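Side-chain contacts in alcohol dehydrogenase (Aeropyrum pernix, PDB 1H2B), which probably oxidises alcohols with NAD+ as a zinc-dependent alcohol dehydrogenase, holding the metal next to the nicotinamide end of the bound coenzyme: residues B[52-57]-B[166-171]; B[196-201]-B[259-264]. All coordinates share one frame; numbering follows the deposited sequence.

Contact 1 (52-57 with 166-171) builds part of the zinc site, and contact 2 (196-201 with 259-264) builds part of the Rossmann-type coenzyme site; their centres lie about 11 Å apart. One dinucleotide joins them: its diphosphate takes bonds from H55 of the first contact and from the amides of G197 and L198 of the second. The two also meet directly, where helix 166-181 packs on helix 197-209: A169 O comes 3.5 Å from L198 CG, and I201 CD1 lies 4.0 Å from A169 CB. R354, which hydrogen-bonds the coenzyme, touches side chains of contact 1 and lies near L198 of contact 2.

Contact 1: residues B[52-57]-B[166-171]; sequences GVCHTD and LADAGI. With ZN (zinc ion), chain J; NAJ (nicotinamide-adenine-dinucleotide (acidic form)), chain I; OCA (octanoic acid (caprylic acid)), chain H.
The zinc site beside the nicotinamide brings C54 and D168 together, through the metal more than through each other. C54 SG binds zinc at 2.3 Å and D168 OD1 binds it at 2.0 Å, the two ligands subtending about 110° at the ion, close to tetrahedral. Both side chains are extended, SG anti to the backbone N of C54 (chi1 -177°) and CG anti to that of D168, which sets SG and the carboxylate on zinc from the two segments. H79 and O1 of the octanoic acid complete the site. T56 OG1 donates to that O1 at 2.7 Å and accepts from the ribose hydroxyl O2D of the coenzyme, tying acid to dinucleotide.

C54 is also the N-cap of helix 55-61 and forms a capping box with D57: C54 N reaches D57 OD1 at 2.9 Å, while SG accepts from T56 N, so the metal-binding sulfur is steadied by the helix start as well. At this same helix start H55 grips the diphosphate twice. Its backbone N donates to O1N at 2.9 Å, and its ND1 donates to O1A, which lies near the ring plane at its edge, 2.7 Å away and nearly straight at 173°. With an alanine here O1A would lose its imidazole donor, and the adenosine-side phosphate would probably be held less firmly. The imidazole ring also meets that of H59.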
loop_
_atom_site.group_PDB
_atom_site.type_symbol
_atom_site.label_atom_id
_atom_site.label_comp_id
_atom_site.label_asym_id
_atom_site.label_seq_id
_atom_site.Cartn_x
_atom_site.Cartn_y
_atom_site.Cartn_z
ATOM N N GLY B 52 7.377 22.100 25.560
ATOM C CA GLY B 52 7.374 20.780 26.171
ATOM C C GLY B 52 8.755 20.260 26.484
ATOM O O GLY B 52 9.721 20.592 25.823
ATOM N N VAL B 53 8.831 19.430 27.529
ATOM C CA VAL B 53 10.086 18.810 27.946
ATOM C C VAL B 53 10.001 17.317 27.577
ATOM O O VAL B 53 9.060 16.635 27.973
ATOM C CB VAL B 53 10.284 18.879 29.458
ATOM C CG1 VAL B 53 11.639 18.337 29.835
ATOM C CG2 VAL B 53 10.159 20.349 29.952
ATOM N N CYS B 54 10.937 16.870 26.766
ATOM C CA CYS B 54 10.912 15.531 26.207
ATOM C C CYS B 54 11.954 14.632 26.859
ATOM O O CYS B 54 13.013 15.126 27.282
ATOM C CB CYS B 54 11.213 15.674 24.700
ATOM S SG CYS B 54 11.150 14.133 23.728
ATOM N N HIS B 55 11.721 13.317 26.893
ATOM C CA HIS B 55 12.822 12.470 27.332
ATOM C C HIS B 55 14.096 12.647 26.484
ATOM O O HIS B 55 15.212 12.424 26.964
ATOM C CB HIS B 55 12.390 10.996 27.417
ATOM C CG HIS B 55 13.176 10.189 28.414
ATOM N ND1 HIS B 55 12.581 9.616 29.510
ATOM C CD2 HIS B 55 14.496 9.878 28.480
ATOM C CE1 HIS B 55 13.502 8.975 30.220
ATOM N NE2 HIS B 55 14.671 9.112 29.615
ATOM N N THR B 56 13.959 13.074 25.227
ATOM C CA THR B 56 15.127 13.383 24.434
ATOM C C THR B 56 15.995 14.454 25.069
ATOM O O THR B 56 17.215 14.459 24.834
ATOM C CB THR B 56 14.687 13.829 23.050
ATOM O OG1 THR B 56 14.250 12.661 22.348
ATOM C CG2 THR B 56 15.879 14.432 22.244
ATOM N N ASP B 57 15.368 15.352 25.822
ATOM C CA ASP B 57 16.149 16.389 26.545
ATOM C C ASP B 57 17.068 15.796 27.601
ATOM O O ASP B 57 18.202 16.288 27.762
ATOM C CB ASP B 57 15.224 17.465 27.086
ATOM C CG ASP B 57 14.520 18.165 25.956
ATOM O OD1 ASP B 57 13.297 18.433 26.038
ATOM O OD2 ASP B 57 15.180 18.419 24.934
ATOM N N LEU B 166 1.843 18.299 21.196
ATOM C CA LEU B 166 1.518 17.745 19.864
ATOM C C LEU B 166 2.685 17.966 18.879
ATOM O O LEU B 166 2.837 17.210 17.897
ATOM C CB LEU B 166 0.218 18.399 19.279
ATOM C CG LEU B 166 -0.981 18.222 20.209
ATOM C CD1 LEU B 166 -2.107 18.983 19.544
ATOM C CD2 LEU B 166 -1.401 16.723 20.326
ATOM N N ALA B 167 3.526 18.986 19.140
ATOM C CA ALA B 167 4.596 19.372 18.219
ATOM C C ALA B 167 5.747 18.375 18.139
ATOM O O ALA B 167 6.491 18.375 17.172
ATOM C CB ALA B 167 5.171 20.736 18.626
ATOM N N ASP B 168 5.846 17.474 19.121
ATOM C CA ASP B 168 6.910 16.477 19.056
ATOM C C ASP B 168 6.407 15.128 19.607
ATOM O O ASP B 168 6.357 14.129 18.890
ATOM C CB ASP B 168 8.102 16.952 19.864
ATOM C CG ASP B 168 9.273 16.047 19.737
ATOM O OD1 ASP B 168 9.658 15.491 20.807
ATOM O OD2 ASP B 168 9.851 15.823 18.650
ATOM N N ALA B 169 6.003 15.106 20.869
ATOM C CA ALA B 169 5.403 13.876 21.416
ATOM C C ALA B 169 4.215 13.412 20.585
ATOM O O ALA B 169 4.143 12.218 20.202
ATOM C CB ALA B 169 4.942 14.068 22.866
ATOM N N GLY B 170 3.303 14.343 20.264
ATOM C CA GLY B 170 2.100 13.958 19.532
ATOM C C GLY B 170 2.388 13.517 18.108
ATOM O O GLY B 170 1.906 12.450 17.700
ATOM N N ILE B 171 3.139 14.331 17.365
ATOM C CA ILE B 171 3.374 14.027 15.942
ATOM C C ILE B 171 4.135 12.671 15.844
ATOM O O ILE B 171 3.836 11.871 14.952
ATOM C CB ILE B 171 4.081 15.195 15.225
ATOM C CG1 ILE B 171 4.201 14.889 13.727
ATOM C CG2 ILE B 171 5.480 15.490 15.857
ATOM C CD1 ILE B 171 5.050 15.900 12.948
HETATM ZN ZN ZN J . 11.459 15.035 21.674
HETATM P PA NAJ I . 8.804 9.539 29.107
HETATM O O1A NAJ I . 9.922 9.563 30.112
HETATM O O2A NAJ I . 7.650 10.547 29.238
HETATM O O5B NAJ I . 8.030 8.143 29.102
HETATM C C5B NAJ I . 8.709 6.887 29.247
HETATM C C4B NAJ I . 7.657 5.962 29.834
HETATM O O4B NAJ I . 8.211 4.632 29.810
HETATM C C3B NAJ I . 7.253 6.315 31.265
HETATM O O3B NAJ I . 5.825 6.347 31.425
HETATM C C2B NAJ I . 7.924 5.162 31.999
HETATM O O2B NAJ I . 7.328 4.853 33.269
HETATM C C1B NAJ I . 7.824 3.988 31.016
HETATM N N9A NAJ I . 8.766 2.896 31.258
HETATM C C8A NAJ I . 10.069 2.916 31.774
HETATM N N7A NAJ I . 10.568 1.650 31.780
HETATM C C5A NAJ I . 9.599 0.824 31.285
HETATM C C6A NAJ I . 9.535 -0.530 31.064
HETATM N N6A NAJ I . 10.532 -1.369 31.378
HETATM N N1A NAJ I . 8.410 -1.043 30.475
HETATM C C2A NAJ I . 7.313 -0.257 30.166
HETATM N N3A NAJ I . 7.378 1.070 30.413
HETATM C C4A NAJ I . 8.502 1.596 30.967
HETATM O O3 NAJ I . 9.498 9.644 27.681
HETATM P PN NAJ I . 8.958 10.343 26.330
HETATM O O1N NAJ I . 9.323 11.755 26.314
HETATM O O2N NAJ I . 7.556 9.944 26.100
HETATM O O5D NAJ I . 9.954 9.656 25.274
HETATM C C5D NAJ I . 9.819 8.255 25.046
HETATM C C4D NAJ I . 11.014 7.763 24.245
HETATM O O4D NAJ I . 10.866 8.239 22.896
HETATM C C3D NAJ I . 12.355 8.322 24.719
HETATM O O3D NAJ I . 13.380 7.370 24.379
HETATM C C2D NAJ I . 12.528 9.578 23.852
HETATM O O2D NAJ I . 13.843 10.038 23.717
HETATM C C1D NAJ I . 11.988 9.005 22.529
HETATM N N1N NAJ I . 11.609 9.938 21.469
HETATM C C2N NAJ I . 11.674 9.455 20.196
HETATM C C3N NAJ I . 11.270 10.252 19.138
HETATM C C7N NAJ I . 11.403 9.737 17.742
HETATM O O7N NAJ I . 11.069 10.614 16.781
HETATM N N7N NAJ I . 11.746 8.490 17.403
HETATM C C4N NAJ I . 10.754 11.575 19.332
HETATM C C5N NAJ I . 10.549 11.941 20.693
HETATM C C6N NAJ I . 11.003 11.148 21.729
HETATM C C1 OCA H . 12.926 14.083 19.330
HETATM C C2 OCA H . 14.070 13.259 18.720
HETATM C C3 OCA H . 14.333 13.680 17.264
HETATM C C4 OCA H . 15.663 13.215 16.695
HETATM C C5 OCA H . 15.872 13.851 15.321
HETATM C C6 OCA H . 17.077 13.245 14.605
HETATM C C7 OCA H . 17.270 13.767 13.186
HETATM C C8 OCA H . 18.493 13.106 12.574
HETATM O O1 OCA H . 12.684 14.011 20.567
HETATM O O2 OCA H . 12.211 14.801 18.600
#

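Contact 2: residues B[196-201]-B[259-264]; sequences GGLGHI and MDFVGS. With NAJ (nicotinamide-adenine-dinucleotide (acidic form)), chain I.
Running on from strand 255-260, the second segment brings F261 against L198 and G199 at the start of helix 197-209. Before it, D260 OD1 accepts from V262 N at 2.8 Å, nearly end-on to the C-O bond, and from G263 N, over the carboxylate: an Asx turn, extended by G263 N to an Asx motif, where the chain leaves the strand. F261 then packs against the helix start: with CG beside its backbone N (chi1 -72°), CD2 lies 3.7 Å from L198 CB, the side chains crossing at about a right angle, and CB sits 4.1 Å from G199 CA. A side chain at position 199 would collide with G196 N.

Segment 196-201 fits the glycine-rich turn of a Rossmann fold, G196 and G199 matching the GxGxxG pattern. Its amides hold the diphosphate, G197 N on O2A and L198 N on O2N at 2.9 Å. A water accepting from G199 N lies 2.9 Å from F261 O, bridging the segments, and also bonds coenzyme O2N. V262 O accepts from O3D of the nicotinamide ribose, and its CG2 approaches O4B of the adenosine ribose at 3.3 Å. At G263 (phi 84°) a CB would press on V262 O and also be crowded by O3D.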
loop_
_atom_site.group_PDB
_atom_site.type_symbol
_atom_site.label_atom_id
_atom_site.label_comp_id
_atom_site.label_asym_id
_atom_site.label_seq_id
_atom_site.Cartn_x
_atom_site.Cartn_y
_atom_site.Cartn_z
ATOM N N GLY B 196 4.096 7.164 28.517
ATOM C CA GLY B 196 4.791 8.386 28.862
ATOM C C GLY B 196 4.273 9.578 28.100
ATOM O O GLY B 196 3.102 9.616 27.713
ATOM N N GLY B 197 5.139 10.564 27.880
ATOM C CA GLY B 197 4.678 11.752 27.163
ATOM C C GLY B 197 4.197 11.396 25.767
ATOM O O GLY B 197 3.125 11.825 25.343
ATOM N N LEU B 198 4.981 10.581 25.043
ATOM C CA LEU B 198 4.526 10.088 23.760
ATOM C C LEU B 198 3.451 8.981 23.927
ATOM O O LEU B 198 2.408 9.001 23.245
ATOM C CB LEU B 198 5.704 9.492 22.980
ATOM C CG LEU B 198 6.488 10.485 22.171
ATOM C CD1 LEU B 198 7.321 11.410 23.054
ATOM C CD2 LEU B 198 7.351 9.680 21.200
ATOM N N GLY B 199 3.716 8.015 24.816
ATOM C CA GLY B 199 2.879 6.845 24.915
ATOM C C GLY B 199 1.424 7.114 25.284
ATOM O O GLY B 199 0.542 6.432 24.754
ATOM N N HIS B 200 1.173 8.051 26.199
ATOM C CA HIS B 200 -0.210 8.310 26.590
ATOM C C HIS B 200 -0.996 8.928 25.450
ATOM O O HIS B 200 -2.206 8.700 25.314
ATOM C CB HIS B 200 -0.268 9.128 27.885
ATOM C CG HIS B 200 -0.273 10.606 27.661
ATOM N ND1 HIS B 200 0.874 11.311 27.408
ATOM C CD2 HIS B 200 -1.285 11.519 27.700
ATOM C CE1 HIS B 200 0.579 12.594 27.262
ATOM N NE2 HIS B 200 -0.724 12.751 27.451
ATOM N N ILE B 201 -0.302 9.636 24.546
ATOM C CA ILE B 201 -0.941 10.100 23.333
ATOM C C ILE B 201 -1.194 8.939 22.412
ATOM O O ILE B 201 -2.273 8.803 21.839
ATOM C CB ILE B 201 -0.081 11.201 22.642
ATOM C CG1 ILE B 201 0.092 12.370 23.636
ATOM C CG2 ILE B 201 -0.779 11.685 21.371
ATOM C CD1 ILE B 201 1.019 13.502 23.121
ATOM N N MET B 259 4.723 -1.408 20.087
ATOM C CA MET B 259 5.239 -0.052 19.868
ATOM C C MET B 259 6.068 0.299 21.078
ATOM O O MET B 259 5.541 0.351 22.170
ATOM C CB MET B 259 4.062 0.937 19.712
ATOM C CG MET B 259 3.093 0.511 18.561
ATOM S SD MET B 259 1.877 1.761 18.309
ATOM C CE MET B 259 2.807 2.983 17.401
ATOM N N ASP B 260 7.383 0.506 20.891
ATOM C CA ASP B 260 8.231 0.813 22.041
ATOM C C ASP B 260 8.381 2.323 22.149
ATOM O O ASP B 260 9.089 2.931 21.323
ATOM C CB ASP B 260 9.603 0.168 21.835
ATOM C CG ASP B 260 10.501 0.366 23.024
ATOM O OD1 ASP B 260 10.174 1.209 23.881
ATOM O OD2 ASP B 260 11.541 -0.308 23.170
ATOM N N PHE B 261 7.637 2.914 23.103
ATOM C CA PHE B 261 7.733 4.344 23.415
ATOM C C PHE B 261 8.564 4.593 24.670
ATOM O O PHE B 261 8.327 5.568 25.391
ATOM C CB PHE B 261 6.304 4.933 23.590
ATOM C CG PHE B 261 5.565 5.061 22.313
ATOM C CD1 PHE B 261 4.560 4.157 21.951
ATOM C CD2 PHE B 261 5.814 6.152 21.490
ATOM C CE1 PHE B 261 3.820 4.348 20.741
ATOM C CE2 PHE B 261 5.115 6.325 20.259
ATOM C CZ PHE B 261 4.069 5.426 19.917
ATOM N N VAL B 262 9.532 3.699 24.912
ATOM C CA VAL B 262 10.468 3.843 26.051
ATOM C C VAL B 262 11.915 3.895 25.522
ATOM O O VAL B 262 12.659 4.881 25.764
ATOM C CB VAL B 262 10.358 2.647 26.997
ATOM C CG1 VAL B 262 11.247 2.903 28.264
ATOM C CG2 VAL B 262 8.882 2.411 27.416
ATOM N N GLY B 263 12.329 2.821 24.842
ATOM C CA GLY B 263 13.638 2.819 24.212
ATOM C C GLY B 263 14.779 2.433 25.125
ATOM O O GLY B 263 15.928 2.471 24.690
ATOM N N SER B 264 14.485 2.050 26.369
ATOM C CA SER B 264 15.563 1.582 27.264
ATOM C C SER B 264 16.065 0.205 26.856
ATOM O O SER B 264 15.397 -0.530 26.098
ATOM C CB SER B 264 15.082 1.493 28.711
ATOM O OG SER B 264 14.022 0.524 28.835
HETATM P PA NAJ I . 8.804 9.539 29.107
HETATM O O1A NAJ I . 9.922 9.563 30.112
HETATM O O2A NAJ I . 7.650 10.547 29.238
HETATM O O5B NAJ I . 8.030 8.143 29.102
HETATM C C5B NAJ I . 8.709 6.887 29.247
HETATM C C4B NAJ I . 7.657 5.962 29.834
HETATM O O4B NAJ I . 8.211 4.632 29.810
HETATM C C3B NAJ I . 7.253 6.315 31.265
HETATM O O3B NAJ I . 5.825 6.347 31.425
HETATM C C2B NAJ I . 7.924 5.162 31.999
HETATM O O2B NAJ I . 7.328 4.853 33.269
HETATM C C1B NAJ I . 7.824 3.988 31.016
HETATM N N9A NAJ I . 8.766 2.896 31.258
HETATM C C8A NAJ I . 10.069 2.916 31.774
HETATM N N7A NAJ I . 10.568 1.650 31.780
HETATM C C5A NAJ I . 9.599 0.824 31.285
HETATM C C6A NAJ I . 9.535 -0.530 31.064
HETATM N N6A NAJ I . 10.532 -1.369 31.378
HETATM N N1A NAJ I . 8.410 -1.043 30.475
HETATM C C2A NAJ I . 7.313 -0.257 30.166
HETATM N N3A NAJ I . 7.378 1.070 30.413
HETATM C C4A NAJ I . 8.502 1.596 30.967
HETATM O O3 NAJ I . 9.498 9.644 27.681
HETATM P PN NAJ I . 8.958 10.343 26.330
HETATM O O1N NAJ I . 9.323 11.755 26.314
HETATM O O2N NAJ I . 7.556 9.944 26.100
HETATM O O5D NAJ I . 9.954 9.656 25.274
HETATM C C5D NAJ I . 9.819 8.255 25.046
HETATM C C4D NAJ I . 11.014 7.763 24.245
HETATM O O4D NAJ I . 10.866 8.239 22.896
HETATM C C3D NAJ I . 12.355 8.322 24.719
HETATM O O3D NAJ I . 13.380 7.370 24.379
HETATM C C2D NAJ I . 12.528 9.578 23.852
HETATM O O2D NAJ I . 13.843 10.038 23.717
HETATM C C1D NAJ I . 11.988 9.005 22.529
HETATM N N1N NAJ I . 11.609 9.938 21.469
HETATM C C2N NAJ I . 11.674 9.455 20.196
HETATM C C3N NAJ I . 11.270 10.252 19.138
HETATM C C7N NAJ I . 11.403 9.737 17.742
HETATM O O7N NAJ I . 11.069 10.614 16.781
HETATM N N7N NAJ I . 11.746 8.490 17.403
HETATM C C4N NAJ I . 10.754 11.575 19.332
HETATM C C5N NAJ I . 10.549 11.941 20.693
HETATM C C6N NAJ I . 11.003 11.148 21.729
HETATM O O HOH W 1 6.278 7.521 26.171
#